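Side-chain contacts in ribose-phosphate pyrophosphokinase (Mycobacterium smegmatis, PDB 5MP7), which probably makes 5-phospho-alpha-D-ribose 1-diphosphate (PRPP) by transferring the pyrophosphoryl group of ATP to the 1-hydroxyl of ribose 5-phosphate: residues 73-78 against 99-104; 80-85 against 93-98. One frame throughout, in Å; residues are numbered along the deposited sequence.

Contact 1 (73-78 against 99-104); sequences QWLMEQ and FYPYAR
Leu75 stretches from its helix toward Pro101 and Tyr102 because its CG stands anti to the backbone N (chi1 -180°), and the second torsion (58°) then sends the two methyls to different partners. CD1 goes to the proline ring, 4.2 Å from Pro101 CG. The other methyl turns to the tyrosine: Leu75 CD2 lies 4.5 Å from Tyr102 CE2, at the edge of the ring and near its plane, so the leucine does not cover a face. Tyr102's CG lies anti to its own carbonyl carbon, beside the backbone N, which carries the far part of the ring back to the helix.

A type II turn from Tyr100 to Ala103 sets up this pair. Pro101, whose ring restricts phi, suits its second position, and Tyr102 occupies the third with a positive phi of 68°. At the far end of the ring, Tyr102 OH hydrogen-bonds Asn72 OD1, just before the segment 73-78, and also Ile48 N of a neighbouring subunit, whose Glu47 accepts a bond from Tyr102 N. Arg104, predicted to bind ATP, forms a salt bridge with that same Glu47.

Between the two segments the touch is purely apolar and small, burying 93 Å². Dispersion and the hydrophobic effect can favour it but give little directionality, so the orientation of the tyrosine probably owes more to the turn and the polar bonds of its hydroxyl.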
ATOM      1  N   GLN A  73      -8.115  38.334 -27.790  1.00 32.07           N
ATOM      2  CA  GLN A  73      -8.319  37.184 -28.636  1.00 33.16           C
ATOM      3  C   GLN A  73      -8.703  37.570 -30.071  1.00 28.63           C
ATOM      4  O   GLN A  73      -8.210  36.995 -31.032  1.00 24.77           O
ATOM      5  CB  GLN A  73      -9.426  36.338 -28.042  1.00 38.40           C
ATOM      6  CG  GLN A  73      -9.684  35.055 -28.782  1.00 47.43           C
ATOM      7  CD  GLN A  73     -10.962  34.391 -28.301  1.00 54.15           C
ATOM      8  OE1 GLN A  73     -11.408  34.639 -27.182  1.00 53.74           O
ATOM      9  NE2 GLN A  73     -11.546  33.531 -29.141  1.00 57.36           N
ATOM     10  N   TRP A  74      -9.582  38.551 -30.216  1.00 27.27           N
ATOM     11  CA  TRP A  74     -10.062  38.909 -31.556  1.00 27.27           C
ATOM     12  C   TRP A  74      -9.045  39.722 -32.313  1.00 26.17           C
ATOM     13  O   TRP A  74      -8.974  39.656 -33.539  1.00 26.12           O
ATOM     14  CB  TRP A  74     -11.397  39.639 -31.516  1.00 26.88           C
ATOM     15  CG  TRP A  74     -12.465  38.930 -30.790  1.00 27.65           C
ATOM     16  CD1 TRP A  74     -13.158  39.417 -29.743  1.00 30.37           C
ATOM     17  CD2 TRP A  74     -12.936  37.610 -31.004  1.00 28.35           C
ATOM     18  NE1 TRP A  74     -14.041  38.485 -29.277  1.00 31.67           N
ATOM     19  CE2 TRP A  74     -13.939  37.364 -30.048  1.00 28.56           C
ATOM     20  CE3 TRP A  74     -12.621  36.609 -31.913  1.00 31.68           C
ATOM     21  CZ2 TRP A  74     -14.647  36.164 -29.976  1.00 30.13           C
ATOM     22  CZ3 TRP A  74     -13.319  35.392 -31.833  1.00 34.62           C
ATOM     23  CH2 TRP A  74     -14.332  35.191 -30.867  1.00 30.61           C
ATOM     24  N   LEU A  75      -8.270  40.494 -31.583  1.00 26.65           N
ATOM     25  CA  LEU A  75      -7.154  41.239 -32.165  1.00 29.37           C
ATOM     26  C   LEU A  75      -6.069  40.299 -32.696  1.00 26.89           C
ATOM     27  O   LEU A  75      -5.591  40.481 -33.820  1.00 25.12           O
ATOM     28  CB  LEU A  75      -6.577  42.218 -31.129  1.00 31.59           C
ATOM     29  CG  LEU A  75      -5.411  43.048 -31.625  1.00 36.11           C
ATOM     30  CD1 LEU A  75      -5.768  43.873 -32.872  1.00 36.96           C
ATOM     31  CD2 LEU A  75      -4.953  43.929 -30.464  1.00 39.65           C
ATOM     32  N   MET A  76      -5.699  39.284 -31.908  1.00 26.49           N
ATOM     33  CA  MET A  76      -4.769  38.237 -32.398  1.00 27.67           C
ATOM     34  C   MET A  76      -5.328  37.453 -33.578  1.00 26.18           C
ATOM     35  O   MET A  76      -4.601  37.184 -34.493  1.00 24.37           O
ATOM     36  CB  MET A  76      -4.399  37.251 -31.321  1.00 30.98           C
ATOM     37  CG  MET A  76      -3.488  37.849 -30.254  1.00 39.22           C
ATOM     38  SD  MET A  76      -1.928  38.550 -30.840  1.00 47.54           S
ATOM     39  CE  MET A  76      -1.355  37.265 -31.960  1.00 41.47           C
ATOM     40  N   GLU A  77      -6.629  37.156 -33.592  1.00 24.82           N
ATOM     41  CA  GLU A  77      -7.207  36.462 -34.724  1.00 25.88           C
ATOM     42  C   GLU A  77      -7.067  37.271 -36.006  1.00 23.52           C
ATOM     43  O   GLU A  77      -6.750  36.721 -37.043  1.00 22.31           O
ATOM     44  CB  GLU A  77      -8.676  36.077 -34.455  1.00 30.64           C
ATOM     45  CG  GLU A  77      -9.346  35.372 -35.636  1.00 38.07           C
ATOM     46  CD  GLU A  77     -10.705  34.722 -35.302  1.00 45.83           C
ATOM     47  OE1 GLU A  77     -11.767  35.423 -35.305  1.00 41.10           O
ATOM     48  OE2 GLU A  77     -10.718  33.478 -35.077  1.00 54.03           O
ATOM     49  N   GLN A  78      -7.332  38.571 -35.937  1.00 23.09           N
ATOM     50  CA  GLN A  78      -7.174  39.451 -37.084  1.00 22.75           C
ATOM     51  C   GLN A  78      -5.727  39.521 -37.554  1.00 23.86           C
ATOM     52  O   GLN A  78      -5.468  39.434 -38.750  1.00 23.55           O
ATOM     53  CB  GLN A  78      -7.700  40.845 -36.754  1.00 23.45           C
ATOM     54  CG  GLN A  78      -7.713  41.784 -37.940  1.00 26.35           C
ATOM     55  CD  GLN A  78      -8.609  42.973 -37.721  1.00 27.96           C
ATOM     56  OE1 GLN A  78      -8.609  43.531 -36.640  1.00 32.43           O
ATOM     57  NE2 GLN A  78      -9.415  43.325 -38.708  1.00 28.86           N
ATOM     58  N   PHE A  99     -14.822  48.950 -34.440  1.00 29.53           N
ATOM     59  CA  PHE A  99     -14.447  49.551 -33.165  1.00 29.38           C
ATOM     60  C   PHE A  99     -12.942  49.326 -32.975  1.00 31.13           C
ATOM     61  O   PHE A  99     -12.475  48.184 -32.901  1.00 35.95           O
ATOM     62  CB  PHE A  99     -15.264  48.890 -32.070  1.00 29.93           C
ATOM     63  CG  PHE A  99     -14.854  49.251 -30.663  1.00 31.28           C
ATOM     64  CD1 PHE A  99     -15.389  50.371 -30.056  1.00 30.75           C
ATOM     65  CD2 PHE A  99     -13.994  48.433 -29.938  1.00 30.72           C
ATOM     66  CE1 PHE A  99     -15.063  50.699 -28.755  1.00 34.13           C
ATOM     67  CE2 PHE A  99     -13.658  48.751 -28.642  1.00 33.35           C
ATOM     68  CZ  PHE A  99     -14.185  49.895 -28.049  1.00 34.10           C
ATOM     69  N   TYR A 100     -12.176  50.411 -32.962  1.00 30.73           N
ATOM     70  CA  TYR A 100     -10.714  50.330 -32.912  1.00 29.79           C
ATOM     71  C   TYR A 100     -10.267  49.996 -31.492  1.00 29.30           C
ATOM     72  O   TYR A 100     -10.498  50.761 -30.566  1.00 32.27           O
ATOM     73  CB  TYR A 100     -10.126  51.641 -33.382  1.00 28.96           C
ATOM     74  CG  TYR A 100      -8.648  51.634 -33.623  1.00 29.92           C
ATOM     75  CD1 TYR A 100      -7.740  51.768 -32.569  1.00 31.04           C
ATOM     76  CD2 TYR A 100      -8.133  51.598 -34.911  1.00 33.50           C
ATOM     77  CE1 TYR A 100      -6.371  51.834 -32.792  1.00 31.50           C
ATOM     78  CE2 TYR A 100      -6.744  51.653 -35.152  1.00 31.58           C
ATOM     79  CZ  TYR A 100      -5.880  51.790 -34.085  1.00 31.82           C
ATOM     80  OH  TYR A 100      -4.534  51.851 -34.267  1.00 30.79           O
ATOM     81  N   PRO A 101      -9.676  48.834 -31.297  1.00 28.00           N
ATOM     82  CA  PRO A 101      -9.248  48.462 -29.956  1.00 28.23           C
ATOM     83  C   PRO A 101      -8.104  49.324 -29.423  1.00 26.99           C
ATOM     84  O   PRO A 101      -7.205  49.677 -30.187  1.00 25.28           O
ATOM     85  CB  PRO A 101      -8.747  47.012 -30.127  1.00 27.84           C
ATOM     86  CG  PRO A 101      -8.528  46.814 -31.573  1.00 27.98           C
ATOM     87  CD  PRO A 101      -9.124  47.950 -32.328  1.00 29.23           C
ATOM     88  N   TYR A 102      -8.171  49.613 -28.117  1.00 23.52           N
ATOM     89  CA  TYR A 102      -7.248  50.421 -27.387  1.00 22.25           C
ATOM     90  C   TYR A 102      -7.291  51.888 -27.774  1.00 23.83           C
ATOM     91  O   TYR A 102      -6.371  52.636 -27.445  1.00 25.10           O
ATOM     92  CB  TYR A 102      -5.818  49.853 -27.490  1.00 23.07           C
ATOM     93  CG  TYR A 102      -5.679  48.600 -26.741  1.00 21.33           C
ATOM     94  CD1 TYR A 102      -5.473  48.628 -25.396  1.00 21.81           C
ATOM     95  CD2 TYR A 102      -5.801  47.365 -27.376  1.00 22.62           C
ATOM     96  CE1 TYR A 102      -5.336  47.465 -24.672  1.00 22.14           C
ATOM     97  CE2 TYR A 102      -5.672  46.186 -26.677  1.00 21.35           C
ATOM     98  CZ  TYR A 102      -5.436  46.244 -25.316  1.00 22.12           C
ATOM     99  OH  TYR A 102      -5.402  45.102 -24.575  1.00 21.41           O
ATOM    100  N   ALA A 103      -8.335  52.324 -28.457  1.00 25.95           N
ATOM    101  CA  ALA A 103      -8.445  53.738 -28.894  1.00 28.09           C
ATOM    102  C   ALA A 103      -8.412  54.719 -27.749  1.00 30.41           C
ATOM    103  O   ALA A 103      -7.902  55.812 -27.926  1.00 32.50           O
ATOM    104  CB  ALA A 103      -9.682  53.959 -29.738  1.00 25.88           C
ATOM    105  N   ARG A 104      -8.922  54.327 -26.576  1.00 33.25           N
ATOM    106  CA  ARG A 104      -8.874  55.198 -25.418  1.00 37.81           C
ATOM    107  C   ARG A 104      -7.464  55.441 -24.864  1.00 42.18           C
ATOM    108  O   ARG A 104      -7.202  56.501 -24.296  1.00 48.58           O
ATOM    109  CB  ARG A 104      -9.809  54.706 -24.334  1.00 40.34           C
ATOM    110  CG  ARG A 104     -11.264  55.015 -24.665  1.00 47.04           C
ATOM    111  CD  ARG A 104     -12.217  54.339 -23.697  1.00 53.20           C
ATOM    112  NE  ARG A 104     -12.076  52.884 -23.746  1.00 59.15           N
ATOM    113  CZ  ARG A 104     -12.699  52.024 -22.935  1.00 62.82           C
ATOM    114  NH1 ARG A 104     -13.524  52.444 -21.978  1.00 59.27           N
ATOM    115  NH2 ARG A 104     -12.503  50.724 -23.104  1.00 66.05           N
TER

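Contact 2 (80-85 against 93-98); sequences IMIDAL and ITAILP
Ile93 rises from the strand as the main bump and fits against the helix between Ile82 and Leu85, residues three apart that face the sheet from successive turns. Its CG2 meets the flank of Ile82 where that side chain forks, standing 4.1 Å from both Ile82 CG1 and Ile82 CG2. The longer branch of Ile93 turns off at roughly a right angle to it. With CG1 anti to the carbonyl carbon (chi1 -56°) and the chain extended beyond it, CD1 slides under the helix to lie 3.9 Å from Leu85 CB and 4.0 Å from Ile82 O. The two isoleucine side chains lie askew to each other, neither end to end nor side by side.

Two residues along the strand, Ala95, with only a methyl, is a low spot, and the tip of Ile82 settles on it, Ile82 CD1 coming to rest 4.1 Å from Ala95 CB. Branched isoleucine thus supplies width where helix and strand must be bridged, while small alanine receives the end of a long neighbour. Leu85 completes the layer by packing also on Ala61 and Val63 of the adjacent strand 60-64, and Ile82 leans on Leu124 of helix 116-127.

The axes of helix and strand run almost antiparallel, at 170°, and approach to 9.9 Å, a spacing filled by these interlocking aliphatic groups. Helix 71-87 here covers the parallel sheet as the connection from strand 60-64 to strand 92-97, the beta-alpha-beta crossover of an alpha/beta domain in the PRTase-like N-terminal half of this enzyme.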
ATOM      1  N   ILE A  80      -3.398  37.235 -37.113  1.00 22.89           N
ATOM      2  CA  ILE A  80      -3.073  35.909 -37.668  1.00 24.57           C
ATOM      3  C   ILE A  80      -3.626  35.745 -39.101  1.00 26.00           C
ATOM      4  O   ILE A  80      -2.928  35.273 -39.967  1.00 23.83           O
ATOM      5  CB  ILE A  80      -3.531  34.798 -36.735  1.00 24.26           C
ATOM      6  CG1 ILE A  80      -2.588  34.743 -35.554  1.00 27.04           C
ATOM      7  CG2 ILE A  80      -3.503  33.440 -37.386  1.00 25.17           C
ATOM      8  CD1 ILE A  80      -3.206  34.082 -34.327  1.00 29.70           C
ATOM      9  N   MET A  81      -4.850  36.199 -39.342  1.00 27.84           N
ATOM     10  CA  MET A  81      -5.433  36.180 -40.676  1.00 28.72           C
ATOM     11  C   MET A  81      -4.667  37.051 -41.649  1.00 25.06           C
ATOM     12  O   MET A  81      -4.497  36.694 -42.811  1.00 24.17           O
ATOM     13  CB  MET A  81      -6.897  36.653 -40.646  1.00 31.67           C
ATOM     14  CG  MET A  81      -7.841  35.566 -40.175  1.00 38.47           C
ATOM     15  SD  MET A  81      -9.528  36.077 -39.743  1.00 47.33           S
ATOM     16  CE  MET A  81     -10.245  36.205 -41.354  1.00 44.56           C
ATOM     17  N   ILE A  82      -4.244  38.217 -41.201  1.00 22.98           N
ATOM     18  CA  ILE A  82      -3.450  39.097 -42.047  1.00 24.62           C
ATOM     19  C   ILE A  82      -2.074  38.480 -42.404  1.00 24.99           C
ATOM     20  O   ILE A  82      -1.665  38.577 -43.549  1.00 24.47           O
ATOM     21  CB  ILE A  82      -3.331  40.497 -41.411  1.00 25.88           C
ATOM     22  CG1 ILE A  82      -4.688  41.178 -41.454  1.00 23.89           C
ATOM     23  CG2 ILE A  82      -2.315  41.367 -42.149  1.00 25.77           C
ATOM     24  CD1 ILE A  82      -4.837  42.289 -40.472  1.00 24.26           C
ATOM     25  N   ASP A  83      -1.405  37.827 -41.440  1.00 26.50           N
ATOM     26  CA  ASP A  83      -0.168  37.054 -41.685  1.00 26.95           C
ATOM     27  C   ASP A  83      -0.381  36.001 -42.752  1.00 23.70           C
ATOM     28  O   ASP A  83       0.455  35.798 -43.634  1.00 20.72           O
ATOM     29  CB  ASP A  83       0.341  36.401 -40.362  1.00 30.96           C
ATOM     30  CG  ASP A  83       1.654  35.447 -40.534  1.00 37.67           C
ATOM     31  OD1 ASP A  83       1.563  34.302 -41.078  1.00 40.09           O
ATOM     32  OD2 ASP A  83       2.776  35.806 -40.069  1.00 43.75           O
ATOM     33  N   ALA A  84      -1.479  35.275 -42.639  1.00 22.39           N
ATOM     34  CA  ALA A  84      -1.762  34.217 -43.583  1.00 22.81           C
ATOM     35  C   ALA A  84      -1.997  34.744 -44.997  1.00 23.13           C
ATOM     36  O   ALA A  84      -1.562  34.142 -45.966  1.00 23.09           O
ATOM     37  CB  ALA A  84      -2.945  33.395 -43.101  1.00 24.84           C
ATOM     38  N   LEU A  85      -2.684  35.870 -45.117  1.00 24.21           N
ATOM     39  CA  LEU A  85      -2.893  36.479 -46.421  1.00 24.62           C
ATOM     40  C   LEU A  85      -1.596  37.029 -46.986  1.00 25.94           C
ATOM     41  O   LEU A  85      -1.359  36.967 -48.188  1.00 23.94           O
ATOM     42  CB  LEU A  85      -3.898  37.621 -46.339  1.00 26.50           C
ATOM     43  CG  LEU A  85      -5.333  37.201 -46.060  1.00 27.83           C
ATOM     44  CD1 LEU A  85      -6.147  38.394 -45.586  1.00 30.78           C
ATOM     45  CD2 LEU A  85      -6.003  36.594 -47.271  1.00 28.77           C
ATOM     46  N   ILE A  93      -4.051  44.165 -48.722  1.00 29.43           N
ATOM     47  CA  ILE A  93      -4.764  43.777 -47.508  1.00 25.26           C
ATOM     48  C   ILE A  93      -5.274  45.010 -46.764  1.00 24.99           C
ATOM     49  O   ILE A  93      -4.499  45.852 -46.337  1.00 25.01           O
ATOM     50  CB  ILE A  93      -3.861  42.973 -46.568  1.00 23.93           C
ATOM     51  CG1 ILE A  93      -3.310  41.787 -47.313  1.00 23.48           C
ATOM     52  CG2 ILE A  93      -4.648  42.479 -45.347  1.00 23.54           C
ATOM     53  CD1 ILE A  93      -2.183  41.106 -46.590  1.00 24.32           C
ATOM     54  N   THR A  94      -6.581  45.113 -46.604  1.00 23.34           N
ATOM     55  CA  THR A  94      -7.171  46.161 -45.808  1.00 24.71           C
ATOM     56  C   THR A  94      -7.783  45.553 -44.532  1.00 25.06           C
ATOM     57  O   THR A  94      -8.569  44.650 -44.615  1.00 28.39           O
ATOM     58  CB  THR A  94      -8.275  46.877 -46.602  1.00 26.09           C
ATOM     59  OG1 THR A  94      -7.744  47.395 -47.838  1.00 23.22           O
ATOM     60  CG2 THR A  94      -8.863  47.996 -45.793  1.00 26.76           C
ATOM     61  N   ALA A  95      -7.397  46.039 -43.369  1.00 23.22           N
ATOM     62  CA  ALA A  95      -7.986  45.638 -42.114  1.00 24.78           C
ATOM     63  C   ALA A  95      -9.152  46.565 -41.788  1.00 28.36           C
ATOM     64  O   ALA A  95      -9.040  47.792 -41.843  1.00 29.27           O
ATOM     65  CB  ALA A  95      -6.970  45.716 -41.004  1.00 25.54           C
ATOM     66  N   ILE A  96     -10.284  45.984 -41.452  1.00 29.00           N
ATOM     67  CA  ILE A  96     -11.448  46.747 -41.066  1.00 29.13           C
ATOM     68  C   ILE A  96     -11.695  46.492 -39.582  1.00 28.16           C
ATOM     69  O   ILE A  96     -11.925  45.365 -39.171  1.00 25.25           O
ATOM     70  CB  ILE A  96     -12.649  46.305 -41.884  1.00 29.93           C
ATOM     71  CG1 ILE A  96     -12.437  46.699 -43.329  1.00 30.19           C
ATOM     72  CG2 ILE A  96     -13.906  46.970 -41.373  1.00 32.84           C
ATOM     73  CD1 ILE A  96     -13.379  45.966 -44.235  1.00 32.37           C
ATOM     74  N   LEU A  97     -11.624  47.548 -38.789  1.00 29.01           N
ATOM     75  CA  LEU A  97     -11.839  47.434 -37.354  1.00 30.44           C
ATOM     76  C   LEU A  97     -12.940  48.402 -36.959  1.00 29.69           C
ATOM     77  O   LEU A  97     -12.643  49.519 -36.647  1.00 34.80           O
ATOM     78  CB  LEU A  97     -10.568  47.773 -36.616  1.00 30.62           C
ATOM     79  CG  LEU A  97      -9.425  46.788 -36.877  1.00 31.97           C
ATOM     80  CD1 LEU A  97      -8.606  47.266 -38.042  1.00 31.84           C
ATOM     81  CD2 LEU A  97      -8.506  46.680 -35.668  1.00 33.31           C
ATOM     82  N   PRO A  98     -14.216  47.985 -37.018  1.00 29.04           N
ATOM     83  CA  PRO A  98     -15.296  48.948 -36.831  1.00 28.49           C
ATOM     84  C   PRO A  98     -15.184  49.667 -35.494  1.00 30.47           C
ATOM     85  O   PRO A  98     -15.407  50.860 -35.435  1.00 35.73           O
ATOM     86  CB  PRO A  98     -16.546  48.085 -36.902  1.00 28.51           C
ATOM     87  CG  PRO A  98     -16.159  46.909 -37.714  1.00 27.46           C
ATOM     88  CD  PRO A  98     -14.731  46.642 -37.365  1.00 28.28           C
TER

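How the contacts relate
Both contacts draw on helix 71-87, contact 1 from its earlier turns and contact 2 from its later ones, with centres 11 Å apart. Along the chain, the helix segments 73-78 and 80-85 are followed by 93-98 on strand 92-97 and then by 99-104 in the loop beyond it, so both segments of contact 2 fall between those of contact 1. Gln78 ties the two together, its NE2 probably hydrogen-bonding Ile96 O at 3.3 Å. One helix therefore covers the strand of the parallel sheet and also meets the following loop, which carries a predicted ATP-binding residue and touches a neighbouring subunit of the hexamer.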